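Local coordinates for possible protein of nuclear scaffold (Encephalitozoon cuniculi, PDB 3KAE) that probably acts as a Cdc27-type subunit of the anaphase-promoting complex, its N-terminal domain forming a homodimer of tetratricopeptide-repeat architecture, at residues Phe116-Gly121 with Ser144-Pro149; Ser148-Leu153 with Glu179-Ser184; Ile185-Ser190 with Ser194-Tyr199. One frame throughout, in Å; residues are numbered along the deposited sequence.

Contact 1: Phe116-Gly121 with Ser144-Pro149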
loop_
_atom_site.group_PDB
_atom_site.type_symbol
_atom_site.label_atom_id
_atom_site.label_comp_id
_atom_site.label_asym_id
_atom_site.label_seq_id
_atom_site.Cartn_x
_atom_site.Cartn_y
_atom_site.Cartn_z
ATOM N N PHE C 116 -16.445 -3.695 7.110
ATOM C CA PHE C 116 -16.466 -5.083 7.588
ATOM C C PHE C 116 -17.491 -5.944 6.833
ATOM O O PHE C 116 -17.188 -7.061 6.422
ATOM C CB PHE C 116 -16.753 -5.149 9.100
ATOM C CG PHE C 116 -15.958 -4.168 9.917
ATOM C CD1 PHE C 116 -14.578 -4.086 9.784
ATOM C CD2 PHE C 116 -16.584 -3.339 10.834
ATOM C CE1 PHE C 116 -13.848 -3.192 10.540
ATOM C CE2 PHE C 116 -15.849 -2.442 11.597
ATOM C CZ PHE C 116 -14.485 -2.366 11.448
ATOM N N GLU C 117 -18.702 -5.420 6.668
ATOM C CA GLU C 117 -19.761 -6.127 5.933
ATOM C C GLU C 117 -19.381 -6.329 4.472
ATOM O O GLU C 117 -19.684 -7.362 3.880
ATOM C CB GLU C 117 -21.086 -5.366 6.026
ATOM C CG GLU C 117 -21.641 -5.268 7.443
ATOM C CD GLU C 117 -22.107 -6.603 7.979
ATOM O OE1 GLU C 117 -22.150 -7.574 7.194
ATOM O OE2 GLU C 117 -22.438 -6.680 9.181
ATOM N N SER C 118 -18.701 -5.335 3.905
ATOM C CA SER C 118 -18.231 -5.416 2.530
ATOM C C SER C 118 -17.211 -6.534 2.368
ATOM O O SER C 118 -17.328 -7.373 1.473
ATOM C CB SER C 118 -17.627 -4.078 2.096
ATOM O OG SER C 118 -16.990 -4.203 0.838
ATOM N N LEU C 119 -16.215 -6.537 3.250
ATOM C CA LEU C 119 -15.160 -7.538 3.235
ATOM C C LEU C 119 -15.762 -8.905 3.525
ATOM O O LEU C 119 -15.405 -9.902 2.914
ATOM C CB LEU C 119 -14.100 -7.167 4.278
ATOM C CG LEU C 119 -12.627 -7.582 4.146
ATOM C CD1 LEU C 119 -12.300 -8.748 5.039
ATOM C CD2 LEU C 119 -12.206 -7.857 2.687
ATOM N N LEU C 120 -16.684 -8.929 4.472
ATOM C CA LEU C 120 -17.439 -10.125 4.791
ATOM C C LEU C 120 -18.219 -10.632 3.558
ATOM O O LEU C 120 -18.355 -11.837 3.347
ATOM C CB LEU C 120 -18.389 -9.776 5.920
ATOM C CG LEU C 120 -18.461 -10.626 7.175
ATOM C CD1 LEU C 120 -17.374 -11.658 7.379
ATOM C CD2 LEU C 120 -18.832 -9.839 8.426
ATOM N N GLY C 121 -18.687 -9.709 2.730
ATOM C CA GLY C 121 -19.416 -10.083 1.535
ATOM C C GLY C 121 -18.482 -10.774 0.567
ATOM O O GLY C 121 -18.808 -11.831 0.018
ATOM N N SER C 144 -23.471 2.903 3.600
ATOM C CA SER C 144 -22.575 3.750 2.840
ATOM C C SER C 144 -22.180 3.127 1.516
ATOM O O SER C 144 -22.093 1.900 1.400
ATOM C CB SER C 144 -21.320 4.036 3.684
ATOM O OG SER C 144 -20.318 4.672 2.918
ATOM N N PHE C 145 -21.939 3.980 0.520
ATOM C CA PHE C 145 -21.451 3.521 -0.775
ATOM C C PHE C 145 -20.040 2.941 -0.645
ATOM O O PHE C 145 -19.129 3.623 -0.206
ATOM C CB PHE C 145 -21.435 4.670 -1.801
ATOM C CG PHE C 145 -20.794 4.301 -3.123
ATOM C CD1 PHE C 145 -19.416 4.194 -3.240
ATOM C CD2 PHE C 145 -21.570 4.067 -4.252
ATOM C CE1 PHE C 145 -18.822 3.843 -4.446
ATOM C CE2 PHE C 145 -20.974 3.730 -5.463
ATOM C CZ PHE C 145 -19.589 3.613 -5.550
ATOM N N LEU C 146 -19.882 1.683 -1.036
ATOM C CA LEU C 146 -18.574 1.109 -1.276
ATOM C C LEU C 146 -18.656 0.350 -2.591
ATOM O O LEU C 146 -19.734 -0.100 -2.990
ATOM C CB LEU C 146 -18.134 0.169 -0.140
ATOM C CG LEU C 146 -17.984 0.784 1.264
ATOM C CD1 LEU C 146 -17.620 -0.267 2.251
ATOM C CD2 LEU C 146 -16.972 1.925 1.315
ATOM N N PHE C 147 -17.514 0.218 -3.254
ATOM C CA PHE C 147 -17.431 -0.322 -4.599
ATOM C C PHE C 147 -17.843 -1.772 -4.728
ATOM O O PHE C 147 -18.559 -2.129 -5.667
ATOM C CB PHE C 147 -16.023 -0.141 -5.160
ATOM C CG PHE C 147 -15.824 -0.753 -6.522
ATOM C CD1 PHE C 147 -15.316 -2.046 -6.655
ATOM C CD2 PHE C 147 -16.123 -0.027 -7.671
ATOM C CE1 PHE C 147 -15.122 -2.604 -7.913
ATOM C CE2 PHE C 147 -15.923 -0.572 -8.933
ATOM C CZ PHE C 147 -15.429 -1.862 -9.054
ATOM N N SER C 148 -17.380 -2.621 -3.818
ATOM C CA SER C 148 -17.682 -4.040 -3.960
ATOM C C SER C 148 -19.157 -4.429 -3.725
ATOM O O SER C 148 -19.689 -5.247 -4.462
ATOM C CB SER C 148 -16.755 -4.907 -3.108
ATOM O OG SER C 148 -16.659 -6.201 -3.684
ATOM N N PRO C 149 -19.787 -3.892 -2.664
ATOM C CA PRO C 149 -21.218 -4.150 -2.471
ATOM C C PRO C 149 -22.047 -3.597 -3.658
ATOM O O PRO C 149 -22.896 -4.307 -4.214
ATOM C CB PRO C 149 -21.539 -3.409 -1.160
ATOM C CG PRO C 149 -20.237 -3.334 -0.448
ATOM C CD PRO C 149 -19.192 -3.177 -1.518
#
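Ser-118 projects from helix 113-126 onto the ring of Pro-149, in the first turn of helix 147-155, and this small side chain carries most of the contact. Its OG lies 3.4 Å from Pro-149 CD. Its CB sits 3.7 Å from Pro-149 CG. The hydroxyl and its carbon thus both rest on the CG-CD side of the pyrrolidine. The torsion that sets OG opposite the backbone N (chi1 171°) carries the oxygen out across the gap. Beside the proline, the CD1 branch of Leu-146 reaches CB of Ser-118 at 3.8 Å, so the serine is met by a methyl as well as by ring methylenes. Ser-148 adds a lighter touch, its CB 4.0 Å from Ser-118 OG.

Leu-146 is the N-cap residue of helix 147-155, and Pro-149 falls in the first turn, where its missing N-H costs no helical bond. Ser-140 of helix 130-143 packs against both Ser-118 and Pro-149, so that three successive helices meet here, consistent with the helix packing of a tetratricopeptide-repeat array. The start of the helix also meets the second subunit, where Thr-20 of that chain hydrogen-bonds to the backbone N of Phe-147.

No hydrogen bond joins the two segments; Ser-148 OG instead bonds to Asp-122, one turn beyond Ser-118. The chemistry implies close van der Waals packing, in which the CD methylene, bonded to nitrogen and so probably slightly polarised, can lie against the serine oxygen without a hydrogen bond between them.

Contact 2: Ser148-Leu153 with Glu179-Ser184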
loop_
_atom_site.group_PDB
_atom_site.type_symbol
_atom_site.label_atom_id
_atom_site.label_comp_id
_atom_site.label_asym_id
_atom_site.label_seq_id
_atom_site.Cartn_x
_atom_site.Cartn_y
_atom_site.Cartn_z
ATOM N N SER C 148 -17.380 -2.621 -3.818
ATOM C CA SER C 148 -17.682 -4.040 -3.960
ATOM C C SER C 148 -19.157 -4.429 -3.725
ATOM O O SER C 148 -19.689 -5.247 -4.462
ATOM C CB SER C 148 -16.755 -4.907 -3.108
ATOM O OG SER C 148 -16.659 -6.201 -3.684
ATOM N N PRO C 149 -19.787 -3.892 -2.664
ATOM C CA PRO C 149 -21.218 -4.150 -2.471
ATOM C C PRO C 149 -22.047 -3.597 -3.658
ATOM O O PRO C 149 -22.896 -4.307 -4.214
ATOM C CB PRO C 149 -21.539 -3.409 -1.160
ATOM C CG PRO C 149 -20.237 -3.334 -0.448
ATOM C CD PRO C 149 -19.192 -3.177 -1.518
ATOM N N VAL C 150 -21.770 -2.358 -4.055
ATOM C CA VAL C 150 -22.459 -1.744 -5.179
ATOM C C VAL C 150 -22.331 -2.562 -6.470
ATOM O O VAL C 150 -23.345 -2.900 -7.094
ATOM C CB VAL C 150 -22.000 -0.289 -5.413
ATOM C CG1 VAL C 150 -22.556 0.243 -6.733
ATOM C CG2 VAL C 150 -22.452 0.588 -4.260
ATOM N N GLU C 151 -21.103 -2.901 -6.868
ATOM C CA GLU C 151 -20.918 -3.622 -8.133
ATOM C C GLU C 151 -21.520 -5.031 -8.137
ATOM O O GLU C 151 -21.994 -5.509 -9.175
ATOM C CB GLU C 151 -19.449 -3.634 -8.572
ATOM C CG GLU C 151 -18.940 -2.244 -8.969
ATOM C CD GLU C 151 -19.655 -1.692 -10.222
ATOM O OE1 GLU C 151 -19.449 -2.224 -11.337
ATOM O OE2 GLU C 151 -20.422 -0.719 -10.100
ATOM N N ASN C 152 -21.499 -5.679 -6.972
ATOM C CA ASN C 152 -22.030 -7.026 -6.815
ATOM C C ASN C 152 -23.547 -7.040 -6.731
ATOM O O ASN C 152 -24.190 -7.984 -7.196
ATOM C CB ASN C 152 -21.446 -7.720 -5.574
ATOM C CG ASN C 152 -20.088 -8.307 -5.835
ATOM O OD1 ASN C 152 -19.971 -9.404 -6.371
ATOM N ND2 ASN C 152 -19.044 -7.562 -5.484
ATOM N N LEU C 153 -24.103 -6.010 -6.102
ATOM C CA LEU C 153 -25.541 -5.880 -5.999
ATOM C C LEU C 153 -26.142 -5.490 -7.350
ATOM O O LEU C 153 -27.189 -6.018 -7.753
ATOM C CB LEU C 153 -25.917 -4.892 -4.897
ATOM C CG LEU C 153 -25.674 -5.455 -3.493
ATOM C CD1 LEU C 153 -26.080 -4.446 -2.421
ATOM C CD2 LEU C 153 -26.416 -6.774 -3.305
ATOM N N GLU C 179 -25.970 8.771 -7.684
ATOM C CA GLU C 179 -26.551 8.976 -9.007
ATOM C C GLU C 179 -26.075 7.896 -9.979
ATOM O O GLU C 179 -26.810 7.469 -10.861
ATOM C CB GLU C 179 -26.174 10.360 -9.529
ATOM C CG GLU C 179 -26.459 10.564 -11.000
ATOM C CD GLU C 179 -26.187 11.982 -11.443
ATOM O OE1 GLU C 179 -25.805 12.801 -10.575
ATOM O OE2 GLU C 179 -26.352 12.269 -12.650
ATOM N N TYR C 180 -24.833 7.451 -9.810
ATOM C CA TYR C 180 -24.289 6.407 -10.668
ATOM C C TYR C 180 -25.041 5.105 -10.451
ATOM O O TYR C 180 -25.304 4.345 -11.391
ATOM C CB TYR C 180 -22.802 6.205 -10.406
ATOM C CG TYR C 180 -22.277 4.850 -10.820
ATOM C CD1 TYR C 180 -22.267 3.792 -9.928
ATOM C CD2 TYR C 180 -21.785 4.629 -12.102
ATOM C CE1 TYR C 180 -21.777 2.543 -10.295
ATOM C CE2 TYR C 180 -21.302 3.380 -12.483
ATOM C CZ TYR C 180 -21.304 2.348 -11.570
ATOM O OH TYR C 180 -20.824 1.121 -11.934
ATOM N N VAL C 181 -25.384 4.857 -9.196
ATOM C CA VAL C 181 -26.144 3.681 -8.842
ATOM C C VAL C 181 -27.578 3.768 -9.386
ATOM O O VAL C 181 -28.095 2.800 -9.921
ATOM C CB VAL C 181 -26.197 3.494 -7.322
ATOM C CG1 VAL C 181 -26.897 2.196 -6.974
ATOM C CG2 VAL C 181 -24.787 3.518 -6.724
ATOM N N SER C 182 -28.206 4.930 -9.233
ATOM C CA SER C 182 -29.546 5.166 -9.748
ATOM C C SER C 182 -29.601 4.890 -11.246
ATOM O O SER C 182 -30.494 4.183 -11.731
ATOM C CB SER C 182 -29.966 6.609 -9.481
ATOM O OG SER C 182 -29.817 6.949 -8.117
ATOM N N ASP C 183 -28.642 5.463 -11.971
ATOM C CA ASP C 183 -28.587 5.314 -13.411
ATOM C C ASP C 183 -28.456 3.856 -13.801
ATOM O O ASP C 183 -29.119 3.390 -14.744
ATOM C CB ASP C 183 -27.439 6.129 -13.994
ATOM C CG ASP C 183 -27.670 7.621 -13.873
ATOM O OD1 ASP C 183 -28.724 8.029 -13.341
ATOM O OD2 ASP C 183 -26.792 8.392 -14.311
ATOM N N SER C 184 -27.618 3.145 -13.059
ATOM C CA SER C 184 -27.354 1.732 -13.304
ATOM C C SER C 184 -28.619 0.912 -13.094
ATOM O O SER C 184 -28.951 0.043 -13.894
ATOM C CB SER C 184 -26.223 1.212 -12.392
ATOM O OG SER C 184 -25.003 1.908 -12.622
#
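Glu-151 and Tyr-180 are joined by a hydrogen bond between helices 147-155 and 176-190: the tyrosine OH donates to Glu-151 OE2 over 2.6 Å. The two side chains approach nearly at right angles. The glutamate chain is folded at chi2 (-65°), which swings its carboxylate round to the phenol. There OH uses the syn side of OE2, 25° out of the carboxylate plane, and OE2 lies at the edge of the ring, which is turned 35° from the carboxylate.

Tyr-180 extends with CG anti to its backbone N, aiming the ring across the gap between the helices. Ser-184 OG sits 3.8 Å above one ring face, over its centre, and is tied there by its 2.7 Å bond to Tyr-180 O. Phe-23 of the second subunit meets the ring edge-to-face, placing this tyrosine at the dimer contact.

Alongside, Val-150 and Val-181 reach toward each other tip to tip, CG1 of Val-150 lying 4.0 Å from CG2 of Val-181. Val-150 CG1 also approaches the ring edge at Tyr-180 CE1 (4.3 Å). The helix segments run almost parallel with axes 11.4 Å apart, a spacing bridged by the valine methyls and by the Tyr-180 to Glu-151 bond beside them.

Asn-213 bonds to the other carboxylate oxygen, OE1. Donors at both oxygens probably restrict the rotation of the Glu-151 carboxylate and favour its anionic form.

Contact 3: Ile185-Ser190 with Ser194-Tyr199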
loop_
_atom_site.group_PDB
_atom_site.type_symbol
_atom_site.label_atom_id
_atom_site.label_comp_id
_atom_site.label_asym_id
_atom_site.label_seq_id
_atom_site.Cartn_x
_atom_site.Cartn_y
_atom_site.Cartn_z
ATOM N N ILE C 185 -29.329 1.176 -12.009
ATOM C CA ILE C 185 -30.540 0.422 -11.751
ATOM C C ILE C 185 -31.499 0.662 -12.926
ATOM O O ILE C 185 -32.086 -0.270 -13.493
ATOM C CB ILE C 185 -31.224 0.846 -10.435
ATOM C CG1 ILE C 185 -30.336 0.562 -9.230
ATOM C CG2 ILE C 185 -32.544 0.094 -10.277
ATOM C CD1 ILE C 185 -30.870 1.146 -7.937
ATOM N N GLU C 186 -31.625 1.924 -13.312
ATOM C CA GLU C 186 -32.530 2.279 -14.389
ATOM C C GLU C 186 -32.123 1.663 -15.719
ATOM O O GLU C 186 -32.986 1.158 -16.459
ATOM C CB GLU C 186 -32.651 3.795 -14.546
ATOM C CG GLU C 186 -33.589 4.189 -15.682
ATOM C CD GLU C 186 -33.654 5.690 -15.917
ATOM O OE1 GLU C 186 -33.252 6.457 -15.016
ATOM O OE2 GLU C 186 -34.109 6.099 -17.009
ATOM N N PHE C 187 -30.827 1.720 -16.034
ATOM C CA PHE C 187 -30.384 1.229 -17.326
ATOM C C PHE C 187 -30.620 -0.269 -17.409
ATOM O O PHE C 187 -30.956 -0.793 -18.474
ATOM C CB PHE C 187 -28.920 1.551 -17.613
ATOM C CG PHE C 187 -28.383 0.830 -18.819
ATOM C CD1 PHE C 187 -27.757 -0.401 -18.682
ATOM C CD2 PHE C 187 -28.567 1.356 -20.102
ATOM C CE1 PHE C 187 -27.289 -1.085 -19.793
ATOM C CE2 PHE C 187 -28.094 0.686 -21.214
ATOM C CZ PHE C 187 -27.448 -0.540 -21.062
ATOM N N HIS C 188 -30.456 -0.954 -16.282
ATOM C CA HIS C 188 -30.598 -2.399 -16.271
ATOM C C HIS C 188 -31.975 -2.801 -16.791
ATOM O O HIS C 188 -32.115 -3.721 -17.600
ATOM C CB HIS C 188 -30.413 -2.967 -14.873
ATOM C CG HIS C 188 -30.924 -4.364 -14.735
ATOM N ND1 HIS C 188 -30.224 -5.461 -15.194
ATOM C CD2 HIS C 188 -32.085 -4.842 -14.231
ATOM C CE1 HIS C 188 -30.920 -6.556 -14.955
ATOM N NE2 HIS C 188 -32.058 -6.207 -14.374
ATOM N N GLU C 189 -32.997 -2.101 -16.318
ATOM C CA GLU C 189 -34.365 -2.448 -16.659
ATOM C C GLU C 189 -34.897 -1.684 -17.872
ATOM O O GLU C 189 -35.952 -2.018 -18.390
ATOM C CB GLU C 189 -35.287 -2.257 -15.449
ATOM N N SER C 190 -34.174 -0.672 -18.339
ATOM C CA SER C 190 -34.674 0.130 -19.460
ATOM C C SER C 190 -33.752 0.153 -20.676
ATOM O O SER C 190 -34.190 0.518 -21.772
ATOM C CB SER C 190 -34.947 1.575 -19.026
ATOM O OG SER C 190 -33.796 2.396 -19.219
ATOM N N SER C 194 -30.038 7.082 -23.809
ATOM C CA SER C 194 -29.694 8.402 -23.306
ATOM C C SER C 194 -28.712 8.283 -22.138
ATOM O O SER C 194 -27.855 9.138 -21.944
ATOM C CB SER C 194 -30.951 9.161 -22.874
ATOM O OG SER C 194 -31.522 8.627 -21.691
ATOM N N LEU C 195 -28.859 7.218 -21.357
ATOM C CA LEU C 195 -27.967 6.944 -20.232
ATOM C C LEU C 195 -26.568 6.577 -20.724
ATOM O O LEU C 195 -25.561 7.101 -20.227
ATOM C CB LEU C 195 -28.537 5.825 -19.350
ATOM C CG LEU C 195 -29.024 6.153 -17.924
ATOM C CD1 LEU C 195 -29.336 7.634 -17.711
ATOM C CD2 LEU C 195 -30.221 5.281 -17.517
ATOM N N VAL C 196 -26.522 5.681 -21.708
ATOM C CA VAL C 196 -25.271 5.242 -22.323
ATOM C C VAL C 196 -24.502 6.402 -22.930
ATOM O O VAL C 196 -23.284 6.481 -22.816
ATOM C CB VAL C 196 -25.534 4.224 -23.450
ATOM C CG1 VAL C 196 -24.230 3.882 -24.162
ATOM C CG2 VAL C 196 -26.202 2.972 -22.899
ATOM N N LYS C 197 -25.225 7.293 -23.594
ATOM C CA LYS C 197 -24.621 8.446 -24.243
ATOM C C LYS C 197 -24.114 9.424 -23.191
ATOM O O LYS C 197 -23.089 10.067 -23.375
ATOM C CB LYS C 197 -25.638 9.125 -25.165
ATOM N N LYS C 198 -24.838 9.518 -22.084
ATOM C CA LYS C 198 -24.469 10.408 -20.997
ATOM C C LYS C 198 -23.117 10.019 -20.379
ATOM O O LYS C 198 -22.273 10.874 -20.109
ATOM C CB LYS C 198 -25.556 10.391 -19.924
ATOM C CG LYS C 198 -25.089 10.896 -18.557
ATOM C CD LYS C 198 -26.079 10.530 -17.459
ATOM C CE LYS C 198 -25.747 11.271 -16.165
ATOM N NZ LYS C 198 -26.660 10.930 -15.038
ATOM N N TYR C 199 -22.915 8.722 -20.168
ATOM C CA TYR C 199 -21.695 8.216 -19.539
ATOM C C TYR C 199 -20.571 7.961 -20.541
ATOM O O TYR C 199 -19.436 7.705 -20.157
ATOM C CB TYR C 199 -21.996 6.940 -18.753
ATOM C CG TYR C 199 -22.644 7.204 -17.412
ATOM C CD1 TYR C 199 -21.868 7.365 -16.272
ATOM C CD2 TYR C 199 -24.026 7.298 -17.285
ATOM C CE1 TYR C 199 -22.444 7.613 -15.043
ATOM C CE2 TYR C 199 -24.618 7.548 -16.051
ATOM C CZ TYR C 199 -23.802 7.703 -14.926
ATOM O OH TYR C 199 -24.330 7.953 -13.678
#
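Glu-186 stretches along the CD2 methyl of Leu-195, its extended chain crossing the leucine at a slant. The carboxylate carbon CD makes the nearest approach, 3.8 Å from Leu-195 CD2, and the contact is apolar on the leucine side, with the acid at the exposed margin. Next in sequence, Phe-187 offers that same methyl both backbone and side chain: Leu-195 CD2 is 3.9 Å from its N and 4.0 Å from its CB. Leu-195 is modelled with chi1 -112°, off the staggered positions, so its methyl placement is less certain.

The two segments form the close of a helical hairpin, of the kind on which the tetratricopeptide-repeat fold is built: helix 176-190 turns into helix 193-200, and the segment axes pass 10.6 Å apart at a crossing angle of -137°.

Further out on Phe-187, ring atom CE2 lies only 3.4 Å from CG2 of Val-196, a tight approach that is oblique to the ring. Tyr-218 of helix 206-220 meets this phenylalanine edge-to-face, and Ala-214 of the same helix packs on it too. At the end of the helix, Ser-190 folds back, its OG donating to Glu-186 O at 3.1 Å from well above the carbonyl plane.

How the contacts relate
The three contacts follow one another along the chain and step outward through the helical array, with centres 12 Å apart from contact 1 to contact 2, 12 Å from contact 2 to contact 3, and 24 Å between contacts 1 and 3. Contacts 1 and 2 share helix 147-155, including Ser-148 and Pro-149, and Phe-145 packs against Val-150 and Val-181 to join them. Helix 176-190 links contacts 2 and 3, where Asp-183 forms a salt bridge with Lys-198 and probably a hydrogen bond with Tyr-199. The second subunit reaches contacts 1 and 2 but not contact 3, so, of these three, the two nearer the centre of the chain take part in dimer contacts.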